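Local coordinates for galactose-binding-like protein (Bacteroides thetaiotaomicron, PDB 7M1B) that is a SusE-like protein that probably binds carbohydrate through a galactose-binding-like domain and may have some degradative capacity, at residues T208-F213 / F260-T265; A266-F271 / P350-I355; D308-L313 / Y354-I359. All coordinates share one frame; numbering follows the deposited sequence.

Overall arrangement
Following the chain from its N terminus, interaction 1 comes first: T208-F213 pairs with F260-T265 and closes a loop of 46 residues. Strand 256-274 then turns a corner and supplies A266-F271, which meets P350-I355 in interaction 2, closing a loop of 78 residues. Interaction 3, D308-L313 with Y354-I359, opens inside that second loop and ends on the same strand 352-362, so interactions 2 and 3 share Tyr354 and Ile355. Interaction 1 precedes both in series, yet touches interaction 2 through the Asp261-Arg353 salt bridge. Interactions 1 and 2 pair strands 211-212 and 352-362 with 256-274; interaction 3 packs side chains from 311-317 and its lead-in onto 352-362, with strand 292-297 between them in the sheet.

Interaction 1 of 3, residues T208-F213 / F260-T265; sequences TKFKTF and FDMGQT
A short antiparallel bridge joins Lys211 to Asp261, adding strand 211-212 to the side of strand 256-274. This hydrogen-bonded pair is closed by two backbone bonds, Lys211 N to Asp261 O at 2.9 Å and Asp261 N to Lys211 O at 2.8 Å, the latter almost straight at 177°. The Asp261 carbonyl also receives the CA-H of Phe210, with CA and O 3.2 Å apart. The Phe210 ring lies alongside the side chain of Met262 and takes the CA of that residue over its centre, 4.0 Å from the ring centroid and 6° off the normal, a CH-pi contact. Met262 CG reaches Phe210 CE2 at 3.7 Å, while SD makes an oblique Met-aromatic contact. Phe260 meets the same ring rim to rim, its CE1 3.7 Å from Phe210 CD2. Phe376 of strand 370-380 and Phe232 also meet the Phe210 ring, placing it in the apolar interior of a beta-sandwich consistent with the galactose-binding-like fold. An alanine in place of Phe210 would probably leave Met262 CA and Phe260 CE1 without their aromatic partner and open a gap between this edge and strand 370-380. On the face that carries the Lys211 and Asp261 side chains, the Phe213 ring crosses Asp261 with its plane perpendicular to the carboxylate, and its CD1 touches Asp261 CB. Asp261 CG is anti to the backbone N (chi1 180°), a setting in which OD1 accepts from Gly263 N at 2.8 Å, from above the carboxylate plane: an Asx turn where the strand rounds its corner. OD1 also forms a salt bridge with Arg353, so one oxygen is gripped twice. Gly263, at positive phi, lies against Lys209 O, where a CB would clash. Lys211 NZ leads away from the contact to a salt bridge with Glu229.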
loop_
_atom_site.group_PDB
_atom_site.type_symbol
_atom_site.label_atom_id
_atom_site.label_comp_id
_atom_site.label_asym_id
_atom_site.label_seq_id
_atom_site.Cartn_x
_atom_site.Cartn_y
_atom_site.Cartn_z
ATOM N N THR A 208 16.860 -4.545 6.970
ATOM C CA THR A 208 17.536 -5.719 7.484
ATOM C C THR A 208 16.638 -6.602 8.330
ATOM O O THR A 208 16.929 -7.816 8.411
ATOM C CB THR A 208 18.725 -5.303 8.376
ATOM O OG1 THR A 208 18.292 -4.770 9.636
ATOM C CG2 THR A 208 19.653 -4.295 7.748
ATOM N N LYS A 209 15.436 -6.079 8.697
ATOM C CA LYS A 209 14.476 -6.885 9.468
ATOM C C LYS A 209 13.483 -7.622 8.540
ATOM O O LYS A 209 12.787 -8.529 9.035
ATOM C CB LYS A 209 13.681 -6.038 10.488
ATOM C CG LYS A 209 14.531 -5.215 11.487
ATOM C CD LYS A 209 13.696 -4.482 12.505
ATOM C CE LYS A 209 14.531 -3.902 13.648
ATOM N NZ LYS A 209 13.643 -3.476 14.753
ATOM N N PHE A 210 13.542 -7.366 7.218
ATOM C CA PHE A 210 12.605 -8.026 6.304
ATOM C C PHE A 210 13.062 -9.452 5.966
ATOM O O PHE A 210 14.275 -9.694 5.668
ATOM C CB PHE A 210 12.516 -7.269 4.965
ATOM C CG PHE A 210 11.656 -6.037 5.023
ATOM C CD1 PHE A 210 11.986 -4.937 5.836
ATOM C CD2 PHE A 210 10.580 -5.896 4.138
ATOM C CE1 PHE A 210 11.181 -3.814 5.832
ATOM C CE2 PHE A 210 9.807 -4.741 4.131
ATOM C CZ PHE A 210 10.116 -3.676 4.986
ATOM N N LYS A 211 12.177 -10.419 6.146
ATOM C CA LYS A 211 12.491 -11.851 5.973
ATOM C C LYS A 211 11.428 -12.586 5.173
ATOM O O LYS A 211 10.226 -12.237 5.245
ATOM C CB LYS A 211 12.645 -12.507 7.343
ATOM C CG LYS A 211 13.779 -11.975 8.211
ATOM C CD LYS A 211 15.178 -12.276 7.581
ATOM C CE LYS A 211 16.236 -11.413 8.247
ATOM N NZ LYS A 211 17.647 -11.777 7.886
ATOM N N THR A 212 11.821 -13.622 4.431
ATOM C CA THR A 212 10.854 -14.517 3.832
ATOM C C THR A 212 9.955 -15.095 4.929
ATOM O O THR A 212 10.410 -15.373 6.056
ATOM C CB THR A 212 11.567 -15.657 3.111
ATOM O OG1 THR A 212 12.508 -15.070 2.198
ATOM C CG2 THR A 212 10.586 -16.528 2.325
ATOM N N PHE A 213 8.634 -15.172 4.616
ATOM C CA PHE A 213 7.706 -15.797 5.561
ATOM C C PHE A 213 6.814 -16.754 4.770
ATOM O O PHE A 213 5.627 -16.462 4.476
ATOM C CB PHE A 213 6.906 -14.731 6.333
ATOM C CG PHE A 213 6.416 -15.201 7.678
ATOM C CD1 PHE A 213 7.237 -15.144 8.808
ATOM C CD2 PHE A 213 5.173 -15.823 7.813
ATOM C CE1 PHE A 213 6.785 -15.621 10.033
ATOM C CE2 PHE A 213 4.777 -16.358 9.032
ATOM C CZ PHE A 213 5.553 -16.215 10.157
ATOM N N PHE A 260 5.963 -12.066 3.006
ATOM C CA PHE A 260 7.193 -11.808 3.753
ATOM C C PHE A 260 6.854 -11.087 5.070
ATOM O O PHE A 260 5.708 -10.672 5.289
ATOM C CB PHE A 260 8.202 -10.957 2.956
ATOM C CG PHE A 260 7.729 -9.646 2.400
ATOM C CD1 PHE A 260 7.850 -8.515 3.190
ATOM C CD2 PHE A 260 7.132 -9.556 1.143
ATOM C CE1 PHE A 260 7.499 -7.270 2.641
ATOM C CE2 PHE A 260 6.755 -8.322 0.623
ATOM C CZ PHE A 260 6.942 -7.165 1.370
ATOM N N ASP A 261 7.825 -11.061 5.965
ATOM C CA ASP A 261 7.674 -10.433 7.285
ATOM C C ASP A 261 8.495 -9.143 7.223
ATOM O O ASP A 261 9.743 -9.194 7.091
ATOM C CB ASP A 261 8.156 -11.446 8.346
ATOM C CG ASP A 261 8.091 -10.978 9.783
ATOM O OD1 ASP A 261 7.612 -9.861 9.973
ATOM O OD2 ASP A 261 8.638 -11.706 10.687
ATOM N N MET A 262 7.914 -8.029 7.558
ATOM C CA MET A 262 8.644 -6.758 7.664
ATOM C C MET A 262 9.555 -6.716 8.916
ATOM O O MET A 262 10.476 -5.915 8.976
ATOM C CB MET A 262 7.705 -5.561 7.703
ATOM C CG MET A 262 6.878 -5.437 6.347
ATOM S SD MET A 262 6.219 -3.741 6.222
ATOM C CE MET A 262 5.062 -3.799 7.587
ATOM N N GLY A 263 9.323 -7.612 9.877
ATOM C CA GLY A 263 10.112 -7.713 11.086
ATOM C C GLY A 263 9.780 -6.647 12.146
ATOM O O GLY A 263 10.403 -6.613 13.237
ATOM N N GLN A 264 8.694 -5.919 11.905
ATOM C CA GLN A 264 8.173 -4.950 12.851
ATOM C C GLN A 264 6.790 -4.573 12.346
ATOM O O GLN A 264 6.469 -4.820 11.164
ATOM C CB GLN A 264 8.996 -3.672 12.918
ATOM C CG GLN A 264 9.190 -2.977 11.589
ATOM C CD GLN A 264 9.904 -1.646 11.769
ATOM O OE1 GLN A 264 9.713 -0.949 12.785
ATOM N NE2 GLN A 264 10.782 -1.332 10.794
ATOM N N THR A 265 6.041 -3.890 13.209
ATOM C CA THR A 265 4.711 -3.422 12.804
ATOM C C THR A 265 4.782 -1.942 12.441
ATOM O O THR A 265 5.416 -1.165 13.151
ATOM C CB THR A 265 3.735 -3.631 13.956
ATOM O OG1 THR A 265 3.702 -5.056 14.180
ATOM C CG2 THR A 265 2.319 -3.215 13.579
#

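Interaction 2 of 3, residues A266-F271 / P350-I355; sequences AQLSRF and PPVRYI
Ala266 and Val352 form an antiparallel hydrogen-bonded pair: Ala266 N donates to Val352 O at 2.9 Å, and Val352 N returns a bond to Ala266 O at 3.0 Å. The second donor is tilted 33° from the carbonyl plane. Ala266 O is also approached by the CA-H of Pro351, with O and CA 3.4 Å apart. On the apolar side, Leu268 CD1 carries the contact. It reaches Val352 CG2 at 3.7 Å, the two side chains crossing at about a right angle, and meets Ile355 CD1 tip to tip at 4.0 Å. Gln267 bends at chi2 (65°), which curls its amide toward the proline pair and brings OE1 to 3.6 Å from Pro351 CG, a van der Waals contact; NE2 of the same amide donates to the carbonyl of Ile349, a bond that favours this orientation of the amide.

Further out, a water takes over where the direct ladder stops. It donates to Ala266 O and to Pro350 O, and accepts from Leu268 N at 2.9 Å, so it stitches the strand to a proline-bearing segment whose Pro350 and Pro351 nitrogens carry no hydrogen to give. Ala266 O is therefore held by both Val352 N and the water.

Farther along, each strand carries a classic beta bulge: Ser269 and Arg270 both face Tyr377, while Arg353 and Tyr354 both face Arg297, and at Arg353 the chain also turns a corner. Leu268 packs on Phe345, while Val352 rests on Leu313, so the contact lies between strand 311-317 on one flank and strand 370-380, which bonds to Gln267 through Thr379.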
loop_
_atom_site.group_PDB
_atom_site.type_symbol
_atom_site.label_atom_id
_atom_site.label_comp_id
_atom_site.label_asym_id
_atom_site.label_seq_id
_atom_site.Cartn_x
_atom_site.Cartn_y
_atom_site.Cartn_z
ATOM N N ALA A 266 4.053 -1.536 11.407
ATOM C CA ALA A 266 4.107 -0.146 10.958
ATOM C C ALA A 266 2.791 0.265 10.316
ATOM O O ALA A 266 2.111 -0.552 9.739
ATOM C CB ALA A 266 5.266 0.045 9.986
ATOM N N GLN A 267 2.503 1.570 10.384
ATOM C CA GLN A 267 1.489 2.233 9.580
ATOM C C GLN A 267 2.146 2.602 8.262
ATOM O O GLN A 267 3.103 3.372 8.262
ATOM C CB GLN A 267 0.977 3.500 10.327
ATOM C CG GLN A 267 -0.308 4.067 9.705
ATOM C CD GLN A 267 -1.532 3.182 9.800
ATOM O OE1 GLN A 267 -1.892 2.639 10.850
ATOM N NE2 GLN A 267 -2.215 3.057 8.679
ATOM N N LEU A 268 1.712 2.011 7.130
ATOM C CA LEU A 268 2.411 2.176 5.871
ATOM C C LEU A 268 1.906 3.376 5.083
ATOM O O LEU A 268 0.672 3.616 4.967
ATOM C CB LEU A 268 2.231 0.893 5.058
ATOM C CG LEU A 268 2.921 -0.330 5.648
ATOM C CD1 LEU A 268 2.677 -1.599 4.779
ATOM C CD2 LEU A 268 4.443 -0.108 5.777
ATOM N N SER A 269 2.838 4.057 4.432
ATOM C CA SER A 269 2.579 5.191 3.567
ATOM C C SER A 269 2.655 4.810 2.095
ATOM O O SER A 269 1.762 5.124 1.339
ATOM C CB SER A 269 3.440 6.391 3.867
ATOM O OG SER A 269 4.837 6.019 3.785
ATOM N N ARG A 270 3.776 4.248 1.682
ATOM C CA ARG A 270 3.992 3.965 0.263
ATOM C C ARG A 270 5.156 2.981 0.129
ATOM O O ARG A 270 5.807 2.647 1.133
ATOM C CB ARG A 270 4.398 5.315 -0.372
ATOM C CG ARG A 270 5.751 5.842 0.090
ATOM C CD ARG A 270 6.004 7.274 -0.469
ATOM N NE ARG A 270 7.347 7.763 -0.120
ATOM C CZ ARG A 270 8.521 7.542 -0.743
ATOM N NH1 ARG A 270 8.617 6.806 -1.843
ATOM N NH2 ARG A 270 9.614 8.080 -0.227
ATOM N N PHE A 271 5.315 2.404 -1.072
ATOM C CA PHE A 271 6.506 1.606 -1.307
ATOM C C PHE A 271 6.998 1.877 -2.725
ATOM O O PHE A 271 6.290 2.452 -3.555
ATOM C CB PHE A 271 6.194 0.107 -1.075
ATOM C CG PHE A 271 5.299 -0.568 -2.097
ATOM C CD1 PHE A 271 3.897 -0.420 -2.070
ATOM C CD2 PHE A 271 5.865 -1.215 -3.198
ATOM C CE1 PHE A 271 3.091 -1.036 -3.039
ATOM C CE2 PHE A 271 5.056 -1.831 -4.156
ATOM C CZ PHE A 271 3.657 -1.688 -4.131
ATOM N N PRO A 350 -5.002 -0.755 8.702
ATOM C CA PRO A 350 -4.537 -0.921 10.070
ATOM C C PRO A 350 -3.006 -0.978 9.995
ATOM O O PRO A 350 -2.458 -1.208 8.903
ATOM C CB PRO A 350 -5.073 -2.319 10.465
ATOM C CG PRO A 350 -5.253 -3.075 9.165
ATOM C CD PRO A 350 -5.412 -2.035 8.080
ATOM N N PRO A 351 -2.297 -0.871 11.141
ATOM C CA PRO A 351 -0.864 -1.192 11.191
ATOM C C PRO A 351 -0.728 -2.650 10.784
ATOM O O PRO A 351 -1.575 -3.468 11.125
ATOM C CB PRO A 351 -0.541 -1.079 12.693
ATOM C CG PRO A 351 -1.564 -0.060 13.201
ATOM C CD PRO A 351 -2.824 -0.492 12.473
ATOM N N VAL A 352 0.395 -2.977 10.131
ATOM C CA VAL A 352 0.610 -4.364 9.665
ATOM C C VAL A 352 2.098 -4.705 9.845
ATOM O O VAL A 352 2.926 -3.792 10.034
ATOM C CB VAL A 352 0.191 -4.630 8.203
ATOM C CG1 VAL A 352 -1.334 -4.572 8.059
ATOM C CG2 VAL A 352 0.849 -3.646 7.259
ATOM N N ARG A 353 2.392 -6.016 9.822
ATOM C CA ARG A 353 3.783 -6.500 9.906
ATOM C C ARG A 353 4.012 -7.491 8.762
ATOM O O ARG A 353 5.105 -7.452 8.183
ATOM C CB ARG A 353 3.981 -7.235 11.237
ATOM C CG ARG A 353 5.326 -7.958 11.300
ATOM C CD ARG A 353 5.657 -8.458 12.689
ATOM N NE ARG A 353 6.907 -9.218 12.635
ATOM C CZ ARG A 353 7.728 -9.478 13.635
ATOM N NH1 ARG A 353 7.577 -8.876 14.828
ATOM N NH2 ARG A 353 8.804 -10.194 13.343
ATOM N N TYR A 354 3.075 -8.448 8.552
ATOM C CA TYR A 354 3.219 -9.435 7.508
ATOM C C TYR A 354 2.609 -8.923 6.232
ATOM O O TYR A 354 1.514 -8.355 6.274
ATOM C CB TYR A 354 2.684 -10.806 7.938
ATOM C CG TYR A 354 3.249 -11.310 9.231
ATOM C CD1 TYR A 354 4.511 -11.953 9.264
ATOM C CD2 TYR A 354 2.675 -10.963 10.453
ATOM C CE1 TYR A 354 5.076 -12.367 10.469
ATOM C CE2 TYR A 354 3.281 -11.272 11.673
ATOM C CZ TYR A 354 4.501 -11.946 11.673
ATOM O OH TYR A 354 5.075 -12.331 12.866
ATOM N N ILE A 355 3.245 -9.187 5.089
ATOM C CA ILE A 355 2.824 -8.606 3.814
ATOM C C ILE A 355 2.688 -9.710 2.773
ATOM O O ILE A 355 3.572 -10.528 2.642
ATOM C CB ILE A 355 3.809 -7.496 3.323
ATOM C CG1 ILE A 355 4.021 -6.348 4.329
ATOM C CG2 ILE A 355 3.439 -6.964 1.966
ATOM C CD1 ILE A 355 2.734 -5.579 4.554
HETATM O O HOH W 1 -0.119 -0.151 7.729
#

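Interaction 3 of 3, residues D308-L313 / Y354-I359; sequences DGWTKL and YIRFKI
Trp310 holds CG anti to its carbonyl carbon (chi1 -72°), and a chi2 of 92° stands the indole across the path of Arg356, whose chain runs extended from CG to NE. The two side chains cross at about a right angle. Arg356 CD sits over the six-membered ring, 3.7 Å from its centroid in a CH-pi contact, and CG lies 3.7 Å from Trp310 CH2. The guanidinium continues nearly parallel to the indole, the planes 14° apart. Trp310 CZ3 comes within 3.5 Å of Tyr354 O, obliquely to the ring, while Trp310 CH2 touches Tyr354 CB at 3.9 Å.

No hydrogen bond joins the two segments; the contact is buried and made by side chains of the lead-in to strand 311-317 against strand 352-362. Both strands pair with strand 292-297, which lies between them in the antiparallel sheet of the galactose-binding-like domain, and Trp310 and Leu313 reach across it. Leu313 CD1 meets Ile355 CD1 at 4.0 Å, the side chains again crossing at about a right angle.

The buried charge of Arg356 is well provided for: NH2 forms a salt bridge with Asp218, NE donates to Thr259 OG1 and NH1 to the carbonyl of Gly305. Trp307 adds a cation-pi contact to Arg356 and meets Trp310 edge-to-face.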
loop_
_atom_site.group_PDB
_atom_site.type_symbol
_atom_site.label_atom_id
_atom_site.label_comp_id
_atom_site.label_asym_id
_atom_site.label_seq_id
_atom_site.Cartn_x
_atom_site.Cartn_y
_atom_site.Cartn_z
ATOM N N ASP A 308 -7.864 -15.854 5.416
ATOM C CA ASP A 308 -8.576 -15.379 6.592
ATOM C C ASP A 308 -7.622 -14.558 7.463
ATOM O O ASP A 308 -6.457 -14.972 7.714
ATOM C CB ASP A 308 -9.077 -16.577 7.395
ATOM C CG ASP A 308 -10.252 -17.290 6.728
ATOM O OD1 ASP A 308 -10.739 -16.858 5.633
ATOM O OD2 ASP A 308 -10.688 -18.274 7.314
ATOM N N GLY A 309 -8.053 -13.358 7.858
ATOM C CA GLY A 309 -7.238 -12.572 8.773
ATOM C C GLY A 309 -6.327 -11.570 8.051
ATOM O O GLY A 309 -5.657 -10.751 8.704
ATOM N N TRP A 310 -6.309 -11.608 6.714
ATOM C CA TRP A 310 -5.530 -10.682 5.887
ATOM C C TRP A 310 -6.421 -9.526 5.437
ATOM O O TRP A 310 -7.599 -9.754 5.112
ATOM C CB TRP A 310 -4.957 -11.419 4.659
ATOM C CG TRP A 310 -3.835 -12.361 5.038
ATOM C CD1 TRP A 310 -3.935 -13.707 5.351
ATOM C CD2 TRP A 310 -2.429 -12.060 4.992
ATOM N NE1 TRP A 310 -2.656 -14.229 5.579
ATOM C CE2 TRP A 310 -1.733 -13.224 5.366
ATOM C CE3 TRP A 310 -1.719 -10.860 4.732
ATOM C CZ2 TRP A 310 -0.315 -13.254 5.412
ATOM C CZ3 TRP A 310 -0.346 -10.893 4.816
ATOM C CH2 TRP A 310 0.313 -12.055 5.156
ATOM N N THR A 311 -5.862 -8.296 5.357
ATOM C CA THR A 311 -6.553 -7.061 4.965
ATOM C C THR A 311 -5.888 -6.520 3.697
ATOM O O THR A 311 -4.629 -6.503 3.592
ATOM C CB THR A 311 -6.457 -5.976 6.061
ATOM O OG1 THR A 311 -7.052 -6.516 7.234
ATOM C CG2 THR A 311 -7.137 -4.684 5.680
ATOM N N LYS A 312 -6.687 -6.095 2.728
ATOM C CA LYS A 312 -6.126 -5.495 1.536
ATOM C C LYS A 312 -5.658 -4.061 1.809
ATOM O O LYS A 312 -6.370 -3.238 2.447
ATOM C CB LYS A 312 -7.125 -5.526 0.385
ATOM C CG LYS A 312 -6.478 -5.226 -0.961
ATOM C CD LYS A 312 -7.433 -5.387 -2.126
ATOM C CE LYS A 312 -7.997 -4.079 -2.575
ATOM N NZ LYS A 312 -8.841 -4.266 -3.790
ATOM N N LEU A 313 -4.420 -3.786 1.331
ATOM C CA LEU A 313 -3.807 -2.483 1.584
ATOM C C LEU A 313 -3.628 -1.590 0.353
ATOM O O LEU A 313 -3.468 -0.371 0.544
ATOM C CB LEU A 313 -2.395 -2.691 2.169
ATOM C CG LEU A 313 -2.289 -3.692 3.319
ATOM C CD1 LEU A 313 -0.818 -3.844 3.750
ATOM C CD2 LEU A 313 -3.151 -3.348 4.557
ATOM N N TYR A 354 3.075 -8.448 8.552
ATOM C CA TYR A 354 3.219 -9.435 7.508
ATOM C C TYR A 354 2.609 -8.923 6.232
ATOM O O TYR A 354 1.514 -8.355 6.274
ATOM C CB TYR A 354 2.684 -10.806 7.938
ATOM C CG TYR A 354 3.249 -11.310 9.231
ATOM C CD1 TYR A 354 4.511 -11.953 9.264
ATOM C CD2 TYR A 354 2.675 -10.963 10.453
ATOM C CE1 TYR A 354 5.076 -12.367 10.469
ATOM C CE2 TYR A 354 3.281 -11.272 11.673
ATOM C CZ TYR A 354 4.501 -11.946 11.673
ATOM O OH TYR A 354 5.075 -12.331 12.866
ATOM N N ILE A 355 3.245 -9.187 5.089
ATOM C CA ILE A 355 2.824 -8.606 3.814
ATOM C C ILE A 355 2.688 -9.710 2.773
ATOM O O ILE A 355 3.572 -10.528 2.642
ATOM C CB ILE A 355 3.809 -7.496 3.323
ATOM C CG1 ILE A 355 4.021 -6.348 4.329
ATOM C CG2 ILE A 355 3.439 -6.964 1.966
ATOM C CD1 ILE A 355 2.734 -5.579 4.554
ATOM N N ARG A 356 1.645 -9.611 1.937
ATOM C CA ARG A 356 1.556 -10.452 0.750
ATOM C C ARG A 356 1.426 -9.588 -0.497
ATOM O O ARG A 356 0.706 -8.556 -0.498
ATOM C CB ARG A 356 0.336 -11.363 0.828
ATOM C CG ARG A 356 0.605 -12.667 1.565
ATOM C CD ARG A 356 -0.628 -13.506 1.739
ATOM N NE ARG A 356 -0.154 -14.880 1.902
ATOM C CZ ARG A 356 -0.952 -15.940 1.916
ATOM N NH1 ARG A 356 -2.305 -15.768 1.991
ATOM N NH2 ARG A 356 -0.507 -17.166 1.963
ATOM N N PHE A 357 2.090 -10.036 -1.575
ATOM C CA PHE A 357 1.820 -9.534 -2.913
ATOM C C PHE A 357 1.017 -10.593 -3.646
ATOM O O PHE A 357 1.436 -11.718 -3.790
ATOM C CB PHE A 357 3.143 -9.278 -3.654
ATOM C CG PHE A 357 3.738 -7.924 -3.375
ATOM C CD1 PHE A 357 3.950 -7.525 -2.067
ATOM C CD2 PHE A 357 4.243 -7.137 -4.392
ATOM C CE1 PHE A 357 4.482 -6.257 -1.791
ATOM C CE2 PHE A 357 4.745 -5.854 -4.146
ATOM C CZ PHE A 357 4.903 -5.450 -2.832
ATOM N N LYS A 358 -0.258 -10.219 -3.961
ATOM C CA LYS A 358 -1.121 -11.077 -4.744
ATOM C C LYS A 358 -1.007 -10.619 -6.187
ATOM O O LYS A 358 -1.499 -9.532 -6.560
ATOM C CB LYS A 358 -2.566 -10.941 -4.234
ATOM C CG LYS A 358 -3.547 -11.888 -4.934
ATOM C CD LYS A 358 -5.011 -11.676 -4.381
ATOM C CE LYS A 358 -6.000 -12.927 -4.679
ATOM N NZ LYS A 358 -7.357 -12.761 -3.961
ATOM N N ILE A 359 -0.320 -11.436 -6.991
ATOM C CA ILE A 359 0.013 -11.024 -8.349
ATOM C C ILE A 359 -1.170 -11.423 -9.237
ATOM O O ILE A 359 -1.487 -12.622 -9.316
ATOM C CB ILE A 359 1.331 -11.670 -8.829
ATOM C CG1 ILE A 359 2.509 -11.456 -7.858
ATOM C CG2 ILE A 359 1.652 -11.179 -10.259
ATOM C CD1 ILE A 359 2.771 -10.002 -7.598
#